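Local coordinates for thioredoxin reductase (Clostridium acetobutylicum ATCC 824, PDB 6GNA), which probably reduces thioredoxin with electrons taken from ferredoxin, passing them through bound FAD and a redox-active disulfide without need of a pyridine nucleotide, at residues G151-K154 with E155-S158. Sequence-based numbering, arbitrary orientation. Where two conformers were deposited one is given.
Sequences GYNK and EAES
Gly151 and Ala156 bring their CA atoms to 5.1 Å as the chain leaves strand 146-151 and turns into helix 155-163. This is a strand-turn-helix unit with an Asn N-cap; strand 146-151 belongs to a parallel five-stranded sheet, in what is probably the counterpart of the NAD(P)H domain of classical thioredoxin reductases. The methyl CB of Ala156 lies 3.6 Å from Gly151 CA, packing tightly against the end of the strand. Capping is by the side chain of Asn153: its OD1 accepts from Ala156 N at 3.1 Å, with the donor nearly along the C=O axis (162°). A chi1 of 59° sets CG between the backbone N and carbonyl carbon, which turns OD1 back over the first turn. Ala156 N also makes a weak bond to Asn153 O, so it is shared between two acceptors of one residue. A water spans Asn153 OD1 and Glu155 OE1, while Asn153 ND2 is held by Asp222. One residue further on, Lys154 O accepts from Glu157 N at 2.9 Å. The same two residues form a salt bridge: the lysine chain, bent at chi2 and chi3, folds across the extended glutamate. Asp178 and Gln181 also bind this ammonium, and Tyr176 and Gln181 hold the carboxylate, which probably fixes its rotation. Lys154 NZ meets Glu157 OE2 at 2.8 Å on the syn side, 23° out of the carboxylate plane, with a weaker bond to OE1.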
ATOM      1  N   GLY A 151     -23.318  -1.183  24.018  1.00 22.02           N
ATOM      2  CA  GLY A 151     -23.484  -1.299  22.576  1.00 21.55           C
ATOM      3  C   GLY A 151     -22.922  -0.090  21.848  1.00 23.40           C
ATOM      4  O   GLY A 151     -23.321   1.042  22.108  1.00 22.94           O
ATOM      5  N   TYR A 152     -22.026  -0.354  20.903  1.00 21.60           N
ATOM      6  CA  TYR A 152     -21.394   0.697  20.111  1.00 23.28           C
ATOM      7  C   TYR A 152     -21.895   0.726  18.675  1.00 21.87           C
ATOM      8  O   TYR A 152     -21.472   1.591  17.901  1.00 25.31           O
ATOM      9  CB  TYR A 152     -19.866   0.530  20.134  1.00 23.46           C
ATOM     10  CG  TYR A 152     -19.235   0.712  21.514  1.00 25.74           C
ATOM     11  CD1 TYR A 152     -19.285  -0.300  22.471  1.00 24.54           C
ATOM     12  CD2 TYR A 152     -18.573   1.895  21.854  1.00 32.62           C
ATOM     13  CE1 TYR A 152     -18.723  -0.137  23.730  1.00 30.58           C
ATOM     14  CE2 TYR A 152     -18.005   2.066  23.119  1.00 41.83           C
ATOM     15  CZ  TYR A 152     -18.091   1.046  24.051  1.00 33.36           C
ATOM     16  OH  TYR A 152     -17.528   1.180  25.306  1.00 38.43           O
ATOM     17  N   ASN A 153     -22.835  -0.146  18.306  1.00 21.44           N
ATOM     18  CA  ASN A 153     -23.362  -0.177  16.951  1.00 21.36           C
ATOM     19  C   ASN A 153     -24.771  -0.763  17.011  1.00 23.52           C
ATOM     20  O   ASN A 153     -25.241  -1.191  18.068  1.00 22.08           O
ATOM     21  CB  ASN A 153     -22.442  -0.954  16.007  1.00 21.96           C
ATOM     22  CG  ASN A 153     -22.221  -2.378  16.442  1.00 22.21           C
ATOM     23  OD1 ASN A 153     -23.032  -2.975  17.157  1.00 22.12           O
ATOM     24  ND2 ASN A 153     -21.104  -2.936  16.008  1.00 22.70           N
ATOM     25  N   LYS A 154     -25.438  -0.801  15.855  1.00 23.92           N
ATOM     26  CA  LYS A 154     -26.826  -1.253  15.810  1.00 22.35           C
ATOM     27  C   LYS A 154     -26.961  -2.760  16.038  1.00 24.11           C
ATOM     28  O   LYS A 154     -27.954  -3.212  16.622  1.00 23.13           O
ATOM     29  CB  LYS A 154     -27.485  -0.871  14.482  1.00 26.27           C
ATOM     30  CG  LYS A 154     -27.619   0.637  14.228  1.00 26.19           C
ATOM     31  CD  LYS A 154     -28.541   1.341  15.204  1.00 25.72           C
ATOM     32  CE  LYS A 154     -29.986   0.939  15.057  1.00 24.47           C
ATOM     33  NZ  LYS A 154     -30.820   1.698  16.022  1.00 25.28           N
ATOM     34  N   GLU A 155     -26.002  -3.553  15.550  1.00 21.88           N
ATOM     35  CA  GLU A 155     -26.062  -5.003  15.764  1.00 22.34           C
ATOM     36  C   GLU A 155     -26.155  -5.352  17.242  1.00 22.35           C
ATOM     37  O   GLU A 155     -26.769  -6.365  17.601  1.00 22.67           O
ATOM     38  CB  GLU A 155     -24.844  -5.670  15.125  1.00 22.82           C
ATOM     39  CG  GLU A 155     -24.989  -7.202  14.963  1.00 23.42           C
ATOM     40  CD  GLU A 155     -24.606  -8.003  16.190  1.00 23.72           C
ATOM     41  OE1 GLU A 155     -23.876  -7.485  17.076  1.00 23.56           O
ATOM     42  OE2 GLU A 155     -25.019  -9.184  16.255  1.00 24.72           O
ATOM     43  N   ALA A 156     -25.576  -4.519  18.105  1.00 22.09           N
ATOM     44  CA  ALA A 156     -25.618  -4.768  19.542  1.00 22.16           C
ATOM     45  C   ALA A 156     -27.051  -4.812  20.063  1.00 22.02           C
ATOM     46  O   ALA A 156     -27.344  -5.550  21.010  1.00 22.32           O
ATOM     47  CB  ALA A 156     -24.795  -3.694  20.263  1.00 21.92           C
ATOM     48  N   GLU A 157     -27.938  -4.012  19.454  1.00 21.65           N
ATOM     49  CA  GLU A 157     -29.349  -4.021  19.839  1.00 21.59           C
ATOM     50  C   GLU A 157     -29.974  -5.382  19.567  1.00 22.10           C
ATOM     51  O   GLU A 157     -30.750  -5.891  20.379  1.00 22.35           O
ATOM     52  CB  GLU A 157     -30.120  -2.932  19.089  1.00 21.20           C
ATOM     53  CG  GLU A 157     -29.625  -1.515  19.348  1.00 21.63           C
ATOM     54  CD  GLU A 157     -30.334  -0.465  18.512  1.00 23.51           C
ATOM     55  OE1 GLU A 157     -31.359  -0.809  17.866  1.00 25.64           O
ATOM     56  OE2 GLU A 157     -29.849   0.689  18.490  1.00 24.62           O
ATOM     57  N   SER A 158     -29.640  -5.992  18.426  1.00 22.35           N
ATOM     58  CA  SER A 158     -30.158  -7.324  18.128  0.64 22.94           C
ATOM     59  C   SER A 158     -29.658  -8.343  19.140  1.00 23.43           C
ATOM     60  O   SER A 158     -30.384  -9.267  19.521  1.00 23.92           O
ATOM     61  CB  SER A 158     -29.733  -7.743  16.717  0.64 23.17           C
ATOM     62  OG  SER A 158     -30.254  -6.864  15.738  0.64 37.41           O
TER
HETATM   63  O   HOH W   1     -22.097  -5.531  17.753  1.00 22.72           O